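Local structure of leucyl-tRNA synthetase subunit alpha (Aquifex aeolicus, 3O0A) at residues I8-E13 / V111-P116; V50-V56 / A117-P123; A59-P63 / Y132-A138; T95-T99 / A127-L131. The protein probably hydrolyses mischarged tRNA(Leu) through this CP1 editing domain, as part of a leucine–tRNA ligase that charges tRNA(Leu) with leucine. All coordinates share one frame. Residue numbers count along the deposited sequence, not the author numbering.

Interaction 1: residues I8-E13 / V111-P116; sequences IRFYVE and VYATNP
Two strands from different sheets meet here in a short antiparallel contact buried near the centre of the domain. Residues 8-13 belong to the three-stranded sheet and run extended throughout; residues 111-114 form the end of an edge strand of the four-stranded mixed sheet, and 115-116 leave it without regular structure. The segment axes come within 4.3 Å and run at 135° to each other, so the pairing is brief: Tyr11 and Thr114 form a single hydrogen-bonded pair, with Thr114 N to Tyr11 O at 2.7 Å and a weak return bond from Tyr11 N to Thr114 O at 3.4 Å. Val12 CA lies 4.3 Å from Ala113 CA. Such splayed bridging between sheets is consistent with the beta-barrel core described for CP1 editing domains. Phe10 (chi1 m) packs one ring face on Pro116 CD, 3.9 Å from the ring centroid, while Tyr11 (chi1 p) turns its ring back so that Thr114 CB sits 4.1 Å from its centroid. Further apolar contacts lie at the ends: Ile8 CG2 to Pro116 CG at 3.6 Å, and Val12 CG2 to Val111 CG2 at 4.1 Å. Where Glu13 reaches the surface, Thr114 OG1 donates to Glu13 OE2 at 2.6 Å, an oxygen also salt-bridged to Lys121. A water accepts from Glu13 N (2.9 Å) and donates to Tyr112 O (2.7 Å) and Thr114 OG1 (2.8 Å).

Interaction 2: residues V50-V56 / A117-P123; sequences VFGATFV and ANGEKIP
A water bridges the two segments where their backbones stand apart: it accepts from Asn118 ND2 at 3.0 Å and lies within hydrogen-bonding distance, 2.6 Å, of both Ala53 O and Glu120 OE1. Residues 50-56 and 117-123 diverge between two meeting points, where CA atoms approach to 6.0 Å (Phe51 and Ala117) and 4.9 Å (Phe55 and Ile122). Residues 50-52 are 3-10 helical, closed by Ala53 N to Val50 O at 3.2 Å; the chain passes through Ala53 and a kinked Thr54 (psi -5°) before reaching the strand that contains Val56. Across from it, Asn118 (chi1 p) makes an Asx turn, its OD1 accepting from Glu120 N at 3.0 Å, and Gly119 continues it with positive phi before strand 121-127 begins. Strands 55-58 and 121-127 are parallel neighbours in the mixed sheet, linked here by Val56 N to Pro123 O at 3.0 Å. At the other end, Phe51 (chi1 m) offers a ring face to Ala117 CB, 3.7 Å from its centroid, and Val50 CG1 touches Ala117 CB at 3.7 Å. Ile122 (chi1 p, chi2 t) points into the space between, with CD1 4.0 Å from Ala53 CB and 3.8 Å from Val56 CG2; Phe10 packs on Ile122 too. Lys161 salt-bridges Glu120 and bonds Phe51 O. A hydrated polar pocket thus lies between two apolar patches, Val50-Phe51-Ala117 and Ile122-Ala53-Val56, the latter beside the interstrand bond.

Interaction 3: residues A59-P63 / Y132-A138; sequences APEHP and YEYGTGA
The ring of Tyr132, just before one turn, packs on another. Residues 59-62, linking strand 55-58 to helix 64-74, form a type I turn (His62 N to Ala59 O, 2.9 Å); 134-137, leading into strand 138-141, form a type II' turn (Gly137 N to Tyr134 O, 2.9 Å) with Gly135 at positive phi. Ala59 N to Gly137 O at 2.8 Å ties these connections of the editing domain. Tyr132 (chi1 t, chi2 60°) directs its edge at the face of His62, centroids 5.9 Å apart and planes at 89°, an offset edge-to-face pair; Tyr132 CE1 also reaches Pro63 CD at 3.7 Å. Gly137 (phi 82°) lies close beside Tyr132 CD1, where a beta carbon would collide with it. Glu61 bends at chi2 91°: a water donates to Glu61 OE1 at 2.6 Å and accepts from Tyr132 N at 2.8 Å. His62 (chi1 t, chi2 -69°) thus uses its ring face for Tyr132 while ND1 caps Leu64 N, and Glu61 divides its carboxylate between this water and, through OE2, a salt bridge with Arg98.

Interaction 4: residues T95-T99 / A127-L131; sequences TRERT and ANYVL
Thr95 opens a weakly bonded helical turn, 95-99, that rests on the loop after strand 121-127. Its CG2 lies 4.0 Å from Leu131 CD1, and its carbonyl O accepts from Arg98 N at 3.2 Å and from Thr99 OG1 at 2.7 Å. Two residues on, Glu97 O receives a hydrogen bond of 3.0 Å from a water that accepts from Asn128 ND2, also at 3.0 Å. Arg98 makes the largest contribution to the contact. With chi1 m, chi2 t and chi3 p, its side chain reaches across to the type I turn 127-130, and NE and NH2 both donate to Asn128 O, at 3.0 and 3.2 Å. By these two donors converging on one carbonyl, a single arginine ties helix 95-99 to the turn that follows strand 121-127 of the mixed sheet in the editing domain. Leu131 (chi1 m, chi2 t) covers a face of the guanidinium, Leu131 CD2 standing 3.7 Å from Arg98 NH2, and NH1 forms a salt bridge to Glu61. The Arg98 backbone is also close, its O lying 3.6 Å from Tyr129 CA in a CA-H...O contact. Thr99 ends the segment: Thr99 N donates to Arg96 O at 3.2 Å. Thr99 CG2 lies 4.5 Å from Leu131 CD2. On the far side, Tyr129 hydrogen-bonds Asp149.

How the interactions relate
Interactions 1 and 2 form one continuous region, their centres 8 Å apart, because strands 106-114 and 121-127 follow each other in the chain and pair in the mixed sheet: Ala113 N lies 2.8 Å from Ile122 O. Interactions 3 and 4 make a second cluster, centres 11 Å apart, with Glu61 OE2 and Arg98 NH1 in a 2.8 Å salt bridge; interaction 4 is nested within the chain loop closed by interaction 3. The clusters are 16 to 23 Å apart between centres, yet Phe55 CE2 touches Tyr129 OH at 4.2 Å. Every other pair of interactions alternates along the chain, so sequence-distant elements are interwoven into one compact editing domain.

Interaction 1: residues I8-E13 / V111-P116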
loop_
_atom_site.group_PDB
_atom_site.type_symbol
_atom_site.label_atom_id
_atom_site.label_comp_id
_atom_site.label_asym_id
_atom_site.label_seq_id
_atom_site.Cartn_x
_atom_site.Cartn_y
_atom_site.Cartn_z
ATOM N N ILE A 8 -10.015 0.556 -0.487
ATOM C CA ILE A 8 -9.639 1.177 0.780
ATOM C C ILE A 8 -8.870 2.454 0.472
ATOM O O ILE A 8 -7.960 2.448 -0.366
ATOM C CB ILE A 8 -8.813 0.236 1.663
ATOM C CG1 ILE A 8 -9.631 -1.027 1.974
ATOM C CG2 ILE A 8 -8.386 0.958 2.977
ATOM C CD1 ILE A 8 -8.927 -2.068 2.835
ATOM N N ARG A 9 -9.276 3.540 1.124
ATOM C CA ARG A 9 -8.692 4.856 0.876
ATOM C C ARG A 9 -7.543 5.130 1.843
ATOM O O ARG A 9 -7.748 5.636 2.945
ATOM C CB ARG A 9 -9.762 5.966 0.946
ATOM C CG ARG A 9 -10.960 5.714 0.032
ATOM C CD ARG A 9 -11.666 7.000 -0.346
ATOM N NE ARG A 9 -10.798 7.906 -1.114
ATOM C CZ ARG A 9 -10.974 8.256 -2.391
ATOM N NH1 ARG A 9 -11.978 7.760 -3.106
ATOM N NH2 ARG A 9 -10.127 9.108 -2.967
ATOM N N PHE A 10 -6.333 4.746 1.450
ATOM C CA PHE A 10 -5.144 5.233 2.149
ATOM C C PHE A 10 -4.962 6.705 1.775
ATOM O O PHE A 10 -5.534 7.163 0.789
ATOM C CB PHE A 10 -3.920 4.390 1.765
ATOM C CG PHE A 10 -3.921 3.029 2.405
ATOM C CD1 PHE A 10 -4.818 2.040 1.983
ATOM C CD2 PHE A 10 -3.050 2.745 3.455
ATOM C CE1 PHE A 10 -4.833 0.778 2.595
ATOM C CE2 PHE A 10 -3.059 1.489 4.067
ATOM C CZ PHE A 10 -3.953 0.499 3.623
ATOM N N TYR A 11 -4.190 7.446 2.563
ATOM C CA TYR A 11 -3.920 8.836 2.204
ATOM C C TYR A 11 -2.616 9.333 2.776
ATOM O O TYR A 11 -2.229 8.970 3.881
ATOM C CB TYR A 11 -5.078 9.756 2.637
ATOM C CG TYR A 11 -5.488 9.623 4.089
ATOM C CD1 TYR A 11 -6.471 8.703 4.474
ATOM C CD2 TYR A 11 -4.895 10.410 5.085
ATOM C CE1 TYR A 11 -6.866 8.567 5.809
ATOM C CE2 TYR A 11 -5.281 10.277 6.449
ATOM C CZ TYR A 11 -6.264 9.351 6.792
ATOM O OH TYR A 11 -6.663 9.198 8.108
ATOM N N VAL A 12 -1.945 10.179 2.010
ATOM C CA VAL A 12 -0.775 10.882 2.513
ATOM C C VAL A 12 -1.255 12.198 3.103
ATOM O O VAL A 12 -1.840 13.030 2.396
ATOM C CB VAL A 12 0.259 11.127 1.395
ATOM C CG1 VAL A 12 1.422 11.934 1.918
ATOM C CG2 VAL A 12 0.743 9.802 0.806
ATOM N N GLU A 13 -1.031 12.362 4.407
ATOM C CA GLU A 13 -1.332 13.624 5.077
ATOM C C GLU A 13 -0.286 14.667 4.716
ATOM O O GLU A 13 0.919 14.389 4.756
ATOM C CB GLU A 13 -1.342 13.434 6.587
ATOM C CG GLU A 13 -2.434 12.504 7.078
ATOM C CD GLU A 13 -2.317 12.255 8.564
ATOM O OE1 GLU A 13 -1.944 13.204 9.286
ATOM O OE2 GLU A 13 -2.543 11.107 9.004
ATOM N N VAL A 111 7.379 9.289 0.835
ATOM C CA VAL A 111 6.210 9.727 1.601
ATOM C C VAL A 111 5.643 8.549 2.372
ATOM O O VAL A 111 5.909 7.393 2.030
ATOM C CB VAL A 111 5.105 10.339 0.694
ATOM C CG1 VAL A 111 5.636 11.625 0.012
ATOM C CG2 VAL A 111 4.609 9.329 -0.361
ATOM N N TYR A 112 4.851 8.864 3.393
ATOM C CA TYR A 112 4.192 7.850 4.208
ATOM C C TYR A 112 2.682 8.033 4.151
ATOM O O TYR A 112 2.157 9.138 4.368
ATOM C CB TYR A 112 4.688 7.943 5.646
ATOM C CG TYR A 112 6.165 7.662 5.757
ATOM C CD1 TYR A 112 7.110 8.655 5.486
ATOM C CD2 TYR A 112 6.618 6.392 6.106
ATOM C CE1 TYR A 112 8.482 8.381 5.571
ATOM C CE2 TYR A 112 7.971 6.121 6.211
ATOM C CZ TYR A 112 8.892 7.107 5.933
ATOM O OH TYR A 112 10.232 6.822 6.039
ATOM N N ALA A 113 1.995 6.952 3.826
ATOM C CA ALA A 113 0.543 6.969 3.765
ATOM C C ALA A 113 -0.000 6.588 5.137
ATOM O O ALA A 113 0.539 5.712 5.813
ATOM C CB ALA A 113 0.068 5.969 2.728
ATOM N N THR A 114 -1.080 7.244 5.535
ATOM C CA THR A 114 -1.779 6.865 6.742
ATOM C C THR A 114 -2.706 5.711 6.413
ATOM O O THR A 114 -3.476 5.761 5.448
ATOM C CB THR A 114 -2.564 8.049 7.313
ATOM O OG1 THR A 114 -1.651 9.125 7.567
ATOM C CG2 THR A 114 -3.279 7.654 8.604
ATOM N N ASN A 115 -2.596 4.662 7.222
ATOM C CA ASN A 115 -3.509 3.527 7.165
ATOM C C ASN A 115 -4.810 3.924 7.875
ATOM O O ASN A 115 -4.795 4.242 9.072
ATOM C CB ASN A 115 -2.836 2.335 7.860
ATOM C CG ASN A 115 -3.659 1.063 7.782
ATOM O OD1 ASN A 115 -4.881 1.101 7.633
ATOM N ND2 ASN A 115 -2.982 -0.079 7.879
ATOM N N PRO A 116 -5.943 3.923 7.145
ATOM C CA PRO A 116 -7.219 4.383 7.724
ATOM C C PRO A 116 -7.730 3.453 8.833
ATOM O O PRO A 116 -8.585 3.857 9.618
ATOM C CB PRO A 116 -8.172 4.362 6.519
ATOM C CG PRO A 116 -7.602 3.333 5.617
ATOM C CD PRO A 116 -6.105 3.482 5.751
HETATM O O HOH W 1 0.335 10.291 5.965
#

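Interaction 2: residues V50-V56 / A117-P123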
loop_
_atom_site.group_PDB
_atom_site.type_symbol
_atom_site.label_atom_id
_atom_site.label_comp_id
_atom_site.label_asym_id
_atom_site.label_seq_id
_atom_site.Cartn_x
_atom_site.Cartn_y
_atom_site.Cartn_z
ATOM N N VAL A 50 -6.054 -5.553 6.592
ATOM C CA VAL A 50 -5.708 -4.128 6.453
ATOM C C VAL A 50 -4.831 -3.616 7.614
ATOM O O VAL A 50 -3.963 -2.759 7.420
ATOM C CB VAL A 50 -6.972 -3.241 6.251
ATOM C CG1 VAL A 50 -7.830 -3.222 7.512
ATOM C CG2 VAL A 50 -6.570 -1.784 5.817
ATOM N N PHE A 51 -5.041 -4.153 8.818
ATOM C CA PHE A 51 -4.230 -3.711 9.954
ATOM C C PHE A 51 -2.778 -4.161 9.810
ATOM O O PHE A 51 -1.896 -3.651 10.501
ATOM C CB PHE A 51 -4.817 -4.197 11.282
ATOM C CG PHE A 51 -6.077 -3.474 11.690
ATOM C CD1 PHE A 51 -7.312 -3.848 11.166
ATOM C CD2 PHE A 51 -6.025 -2.424 12.618
ATOM C CE1 PHE A 51 -8.495 -3.183 11.546
ATOM C CE2 PHE A 51 -7.198 -1.755 13.019
ATOM C CZ PHE A 51 -8.440 -2.132 12.475
ATOM N N GLY A 52 -2.541 -5.107 8.903
ATOM C CA GLY A 52 -1.207 -5.669 8.692
ATOM C C GLY A 52 -0.448 -5.015 7.560
ATOM O O GLY A 52 0.655 -5.443 7.227
ATOM N N ALA A 53 -1.029 -3.966 6.976
ATOM C CA ALA A 53 -0.353 -3.242 5.901
ATOM C C ALA A 53 0.840 -2.490 6.471
ATOM O O ALA A 53 0.691 -1.658 7.366
ATOM C CB ALA A 53 -1.326 -2.292 5.165
ATOM N N THR A 54 2.031 -2.822 5.981
ATOM C CA THR A 54 3.253 -2.166 6.470
ATOM C C THR A 54 3.922 -1.290 5.414
ATOM O O THR A 54 4.936 -0.624 5.694
ATOM C CB THR A 54 4.262 -3.189 7.023
ATOM O OG1 THR A 54 4.661 -4.083 5.981
ATOM C CG2 THR A 54 3.644 -3.990 8.167
ATOM N N PHE A 55 3.377 -1.332 4.194
ATOM C CA PHE A 55 3.763 -0.415 3.124
ATOM C C PHE A 55 2.727 -0.441 2.006
ATOM O O PHE A 55 1.839 -1.308 1.992
ATOM C CB PHE A 55 5.202 -0.694 2.603
ATOM C CG PHE A 55 5.429 -2.078 2.048
ATOM C CD1 PHE A 55 5.605 -3.179 2.893
ATOM C CD2 PHE A 55 5.567 -2.265 0.675
ATOM C CE1 PHE A 55 5.858 -4.449 2.371
ATOM C CE2 PHE A 55 5.819 -3.533 0.143
ATOM C CZ PHE A 55 5.960 -4.628 0.996
ATOM N N VAL A 56 2.817 0.552 1.120
ATOM C CA VAL A 56 1.948 0.686 -0.034
ATOM C C VAL A 56 2.824 0.661 -1.274
ATOM O O VAL A 56 3.915 1.236 -1.263
ATOM C CB VAL A 56 1.156 2.020 0.058
ATOM C CG1 VAL A 56 0.393 2.335 -1.235
ATOM C CG2 VAL A 56 0.198 1.976 1.257
ATOM N N ALA A 117 -7.210 2.226 8.893
ATOM C CA ALA A 117 -7.676 1.257 9.898
ATOM C C ALA A 117 -7.107 1.553 11.288
ATOM O O ALA A 117 -7.798 1.404 12.298
ATOM C CB ALA A 117 -7.322 -0.160 9.476
ATOM N N ASN A 118 -5.847 1.974 11.333
ATOM C CA ASN A 118 -5.125 2.102 12.601
ATOM C C ASN A 118 -4.326 3.401 12.770
ATOM O O ASN A 118 -3.718 3.618 13.826
ATOM C CB ASN A 118 -4.220 0.881 12.823
ATOM C CG ASN A 118 -3.195 0.707 11.717
ATOM O OD1 ASN A 118 -2.896 1.652 10.985
ATOM N ND2 ASN A 118 -2.649 -0.501 11.591
ATOM N N GLY A 119 -4.313 4.241 11.736
ATOM C CA GLY A 119 -3.620 5.529 11.773
ATOM C C GLY A 119 -2.100 5.471 11.676
ATOM O O GLY A 119 -1.423 6.499 11.809
ATOM N N GLU A 120 -1.559 4.281 11.443
ATOM C CA GLU A 120 -0.114 4.107 11.297
ATOM C C GLU A 120 0.342 4.693 9.979
ATOM O O GLU A 120 -0.391 4.651 8.991
ATOM C CB GLU A 120 0.281 2.637 11.393
ATOM C CG GLU A 120 0.088 2.082 12.792
ATOM C CD GLU A 120 0.377 0.605 12.914
ATOM O OE1 GLU A 120 0.780 -0.043 11.920
ATOM O OE2 GLU A 120 0.195 0.094 14.039
ATOM N N LYS A 121 1.533 5.285 9.997
ATOM C CA LYS A 121 2.141 5.836 8.791
ATOM C C LYS A 121 3.113 4.827 8.185
ATOM O O LYS A 121 4.058 4.363 8.845
ATOM C CB LYS A 121 2.814 7.171 9.110
ATOM C CG LYS A 121 1.803 8.249 9.488
ATOM C CD LYS A 121 2.480 9.512 9.973
ATOM C CE LYS A 121 1.470 10.468 10.621
ATOM N NZ LYS A 121 0.486 10.934 9.621
ATOM N N ILE A 122 2.852 4.460 6.935
ATOM C CA ILE A 122 3.576 3.383 6.266
ATOM C C ILE A 122 4.161 3.886 4.934
ATOM O O ILE A 122 3.516 4.673 4.244
ATOM C CB ILE A 122 2.693 2.107 6.088
ATOM C CG1 ILE A 122 1.432 2.394 5.271
ATOM C CG2 ILE A 122 2.307 1.509 7.461
ATOM C CD1 ILE A 122 0.662 1.127 4.897
ATOM N N PRO A 123 5.398 3.463 4.591
ATOM C CA PRO A 123 6.080 4.032 3.424
ATOM C C PRO A 123 5.456 3.637 2.086
ATOM O O PRO A 123 4.976 2.509 1.924
ATOM C CB PRO A 123 7.503 3.473 3.545
ATOM C CG PRO A 123 7.329 2.192 4.284
ATOM C CD PRO A 123 6.231 2.446 5.264
HETATM O O HOH W 2 -0.338 -0.778 9.636
#

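Interaction 3: residues A59-P63 / Y132-A138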
loop_
_atom_site.group_PDB
_atom_site.type_symbol
_atom_site.label_atom_id
_atom_site.label_comp_id
_atom_site.label_asym_id
_atom_site.label_seq_id
_atom_site.Cartn_x
_atom_site.Cartn_y
_atom_site.Cartn_z
ATOM N N ALA A 59 1.992 0.744 -8.910
ATOM C CA ALA A 59 2.590 0.342 -10.187
ATOM C C ALA A 59 3.447 1.498 -10.756
ATOM O O ALA A 59 3.149 2.675 -10.540
ATOM C CB ALA A 59 1.522 -0.047 -11.162
ATOM N N PRO A 60 4.521 1.167 -11.494
ATOM C CA PRO A 60 5.422 2.201 -12.031
ATOM C C PRO A 60 4.702 3.251 -12.874
ATOM O O PRO A 60 5.112 4.425 -12.869
ATOM C CB PRO A 60 6.399 1.414 -12.913
ATOM C CG PRO A 60 6.275 -0.008 -12.480
ATOM C CD PRO A 60 4.935 -0.198 -11.867
ATOM N N GLU A 61 3.649 2.844 -13.588
ATOM C CA GLU A 61 2.919 3.770 -14.457
ATOM C C GLU A 61 1.810 4.531 -13.736
ATOM O O GLU A 61 1.097 5.324 -14.360
ATOM C CB GLU A 61 2.311 3.055 -15.668
ATOM C CG GLU A 61 3.261 2.119 -16.371
ATOM C CD GLU A 61 3.201 0.692 -15.823
ATOM O OE1 GLU A 61 2.787 0.478 -14.663
ATOM O OE2 GLU A 61 3.563 -0.227 -16.577
ATOM N N HIS A 62 1.635 4.267 -12.443
ATOM C CA HIS A 62 0.590 4.950 -11.666
ATOM C C HIS A 62 0.824 6.463 -11.715
ATOM O O HIS A 62 1.943 6.916 -11.469
ATOM C CB HIS A 62 0.575 4.455 -10.213
ATOM C CG HIS A 62 -0.686 4.794 -9.471
ATOM N ND1 HIS A 62 -1.015 6.087 -9.125
ATOM C CD2 HIS A 62 -1.698 4.013 -9.015
ATOM C CE1 HIS A 62 -2.176 6.092 -8.494
ATOM N NE2 HIS A 62 -2.612 4.847 -8.410
ATOM N N PRO A 63 -0.219 7.241 -12.066
ATOM C CA PRO A 63 -0.104 8.701 -12.150
ATOM C C PRO A 63 0.435 9.373 -10.877
ATOM O O PRO A 63 1.005 10.466 -10.948
ATOM C CB PRO A 63 -1.549 9.151 -12.399
ATOM C CG PRO A 63 -2.200 7.994 -13.065
ATOM C CD PRO A 63 -1.567 6.770 -12.445
ATOM N N TYR A 132 -0.247 -2.072 -13.191
ATOM C CA TYR A 132 -1.222 -0.986 -13.189
ATOM C C TYR A 132 -2.652 -1.491 -13.421
ATOM O O TYR A 132 -3.613 -0.913 -12.916
ATOM C CB TYR A 132 -0.837 0.100 -14.205
ATOM C CG TYR A 132 -1.715 1.332 -14.118
ATOM C CD1 TYR A 132 -1.783 2.079 -12.941
ATOM C CD2 TYR A 132 -2.488 1.737 -15.198
ATOM C CE1 TYR A 132 -2.593 3.206 -12.849
ATOM C CE2 TYR A 132 -3.306 2.869 -15.116
ATOM C CZ TYR A 132 -3.345 3.594 -13.939
ATOM O OH TYR A 132 -4.155 4.708 -13.856
ATOM N N GLU A 133 -2.768 -2.589 -14.165
ATOM C CA GLU A 133 -4.057 -3.148 -14.561
ATOM C C GLU A 133 -4.786 -3.883 -13.436
ATOM O O GLU A 133 -5.996 -4.121 -13.534
ATOM C CB GLU A 133 -3.875 -4.091 -15.762
ATOM C CG GLU A 133 -3.343 -3.404 -17.031
ATOM C CD GLU A 133 -1.870 -3.000 -16.945
ATOM O OE1 GLU A 133 -1.092 -3.674 -16.237
ATOM O OE2 GLU A 133 -1.488 -1.993 -17.589
ATOM N N TYR A 134 -4.062 -4.272 -12.391
ATOM C CA TYR A 134 -4.716 -4.893 -11.247
ATOM C C TYR A 134 -5.363 -3.825 -10.387
ATOM O O TYR A 134 -4.671 -2.929 -9.889
ATOM C CB TYR A 134 -3.761 -5.696 -10.363
ATOM C CG TYR A 134 -4.491 -6.230 -9.134
ATOM C CD1 TYR A 134 -5.380 -7.299 -9.242
ATOM C CD2 TYR A 134 -4.335 -5.623 -7.880
ATOM C CE1 TYR A 134 -6.074 -7.778 -8.129
ATOM C CE2 TYR A 134 -5.025 -6.091 -6.760
ATOM C CZ TYR A 134 -5.886 -7.174 -6.896
ATOM O OH TYR A 134 -6.578 -7.653 -5.797
ATOM N N GLY A 135 -6.677 -3.936 -10.189
ATOM C CA GLY A 135 -7.396 -2.988 -9.330
ATOM C C GLY A 135 -7.211 -1.531 -9.718
ATOM O O GLY A 135 -7.452 -1.148 -10.867
ATOM N N THR A 136 -6.782 -0.725 -8.749
ATOM C CA THR A 136 -6.540 0.697 -8.956
ATOM C C THR A 136 -5.101 0.974 -9.387
ATOM O O THR A 136 -4.714 2.136 -9.570
ATOM C CB THR A 136 -6.733 1.486 -7.655
ATOM O OG1 THR A 136 -5.808 0.992 -6.678
ATOM C CG2 THR A 136 -8.165 1.361 -7.125
ATOM N N GLY A 137 -4.295 -0.075 -9.488
ATOM C CA GLY A 137 -2.872 0.089 -9.800
ATOM C C GLY A 137 -2.011 0.444 -8.596
ATOM O O GLY A 137 -0.816 0.716 -8.743
ATOM N N ALA A 138 -2.626 0.460 -7.416
ATOM C CA ALA A 138 -1.916 0.624 -6.146
ATOM C C ALA A 138 -2.436 -0.422 -5.178
ATOM O O ALA A 138 -3.639 -0.717 -5.148
ATOM C CB ALA A 138 -2.132 2.001 -5.575
HETATM O O HOH W 3 1.977 -2.029 -14.865
#

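Interaction 4: residues T95-T99 / A127-L131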
loop_
_atom_site.group_PDB
_atom_site.type_symbol
_atom_site.label_atom_id
_atom_site.label_comp_id
_atom_site.label_asym_id
_atom_site.label_seq_id
_atom_site.Cartn_x
_atom_site.Cartn_y
_atom_site.Cartn_z
ATOM N N THR A 95 5.424 -7.977 -19.210
ATOM C CA THR A 95 4.744 -8.548 -18.051
ATOM C C THR A 95 5.564 -9.707 -17.460
ATOM O O THR A 95 5.765 -9.755 -16.230
ATOM C CB THR A 95 3.291 -8.965 -18.375
ATOM O OG1 THR A 95 2.571 -7.784 -18.759
ATOM C CG2 THR A 95 2.633 -9.520 -17.124
ATOM N N ARG A 96 6.071 -10.579 -18.325
ATOM C CA ARG A 96 6.877 -11.721 -17.881
ATOM C C ARG A 96 8.113 -11.218 -17.133
ATOM O O ARG A 96 8.392 -11.677 -16.026
ATOM C CB ARG A 96 7.258 -12.630 -19.035
ATOM C CG ARG A 96 8.064 -13.851 -18.595
ATOM C CD ARG A 96 8.501 -14.699 -19.771
ATOM N NE ARG A 96 9.465 -13.990 -20.602
ATOM C CZ ARG A 96 9.602 -14.186 -21.907
ATOM N NH1 ARG A 96 8.829 -15.065 -22.541
ATOM N NH2 ARG A 96 10.504 -13.497 -22.580
ATOM N N GLU A 97 8.806 -10.247 -17.724
ATOM C CA GLU A 97 10.048 -9.674 -17.155
ATOM C C GLU A 97 9.868 -8.914 -15.837
ATOM O O GLU A 97 10.859 -8.644 -15.144
ATOM C CB GLU A 97 10.728 -8.755 -18.173
ATOM C CG GLU A 97 11.247 -9.517 -19.383
ATOM C CD GLU A 97 11.573 -8.641 -20.583
ATOM O OE1 GLU A 97 11.193 -7.444 -20.599
ATOM O OE2 GLU A 97 12.200 -9.170 -21.522
ATOM N N ARG A 98 8.636 -8.514 -15.526
ATOM C CA ARG A 98 8.346 -7.762 -14.303
ATOM C C ARG A 98 7.828 -8.632 -13.165
ATOM O O ARG A 98 7.719 -8.162 -12.012
ATOM C CB ARG A 98 7.334 -6.645 -14.593
ATOM C CG ARG A 98 7.960 -5.479 -15.357
ATOM C CD ARG A 98 6.944 -4.448 -15.743
ATOM N NE ARG A 98 6.098 -4.130 -14.589
ATOM C CZ ARG A 98 5.228 -3.133 -14.537
ATOM N NH1 ARG A 98 5.086 -2.310 -15.573
ATOM N NH2 ARG A 98 4.489 -2.970 -13.437
ATOM N N THR A 99 7.455 -9.862 -13.507
ATOM C CA THR A 99 6.772 -10.772 -12.582
ATOM C C THR A 99 7.481 -12.122 -12.443
ATOM O O THR A 99 7.186 -12.888 -11.523
ATOM C CB THR A 99 5.318 -11.033 -13.019
ATOM O OG1 THR A 99 5.326 -11.621 -14.320
ATOM C CG2 THR A 99 4.504 -9.732 -13.053
ATOM N N ALA A 127 6.941 -0.517 -7.433
ATOM C CA ALA A 127 7.616 -1.810 -7.686
ATOM C C ALA A 127 7.189 -2.499 -8.975
ATOM O O ALA A 127 6.082 -2.276 -9.461
ATOM C CB ALA A 127 7.451 -2.749 -6.492
ATOM N N ASN A 128 8.084 -3.321 -9.535
ATOM C CA ASN A 128 7.825 -3.987 -10.819
ATOM C C ASN A 128 6.703 -5.019 -10.772
ATOM O O ASN A 128 5.970 -5.195 -11.755
ATOM C CB ASN A 128 9.101 -4.602 -11.414
ATOM C CG ASN A 128 9.712 -5.686 -10.537
ATOM O OD1 ASN A 128 9.358 -5.844 -9.366
ATOM N ND2 ASN A 128 10.653 -6.439 -11.113
ATOM N N TYR A 129 6.542 -5.674 -9.624
ATOM C CA TYR A 129 5.595 -6.794 -9.514
ATOM C C TYR A 129 4.119 -6.373 -9.426
ATOM O O TYR A 129 3.215 -7.211 -9.527
ATOM C CB TYR A 129 5.998 -7.730 -8.358
ATOM C CG TYR A 129 5.665 -7.240 -6.956
ATOM C CD1 TYR A 129 6.507 -6.345 -6.277
ATOM C CD2 TYR A 129 4.532 -7.703 -6.288
ATOM C CE1 TYR A 129 6.204 -5.898 -4.978
ATOM C CE2 TYR A 129 4.219 -7.260 -4.988
ATOM C CZ TYR A 129 5.057 -6.375 -4.337
ATOM O OH TYR A 129 4.749 -5.957 -3.057
ATOM N N VAL A 130 3.887 -5.075 -9.246
ATOM C CA VAL A 130 2.554 -4.541 -9.145
ATOM C C VAL A 130 2.171 -3.984 -10.509
ATOM O O VAL A 130 2.819 -3.074 -11.022
ATOM C CB VAL A 130 2.472 -3.469 -8.016
ATOM C CG1 VAL A 130 1.123 -2.762 -8.029
ATOM C CG2 VAL A 130 2.705 -4.139 -6.670
ATOM N N LEU A 131 1.135 -4.570 -11.101
ATOM C CA LEU A 131 0.710 -4.168 -12.437
ATOM C C LEU A 131 -0.355 -3.091 -12.339
ATOM O O LEU A 131 -1.268 -3.192 -11.523
ATOM C CB LEU A 131 0.198 -5.375 -13.233
ATOM C CG LEU A 131 1.233 -6.483 -13.496
ATOM C CD1 LEU A 131 0.613 -7.662 -14.269
ATOM C CD2 LEU A 131 2.463 -5.943 -14.230
HETATM O O HOH W 4 11.551 -5.992 -13.920
#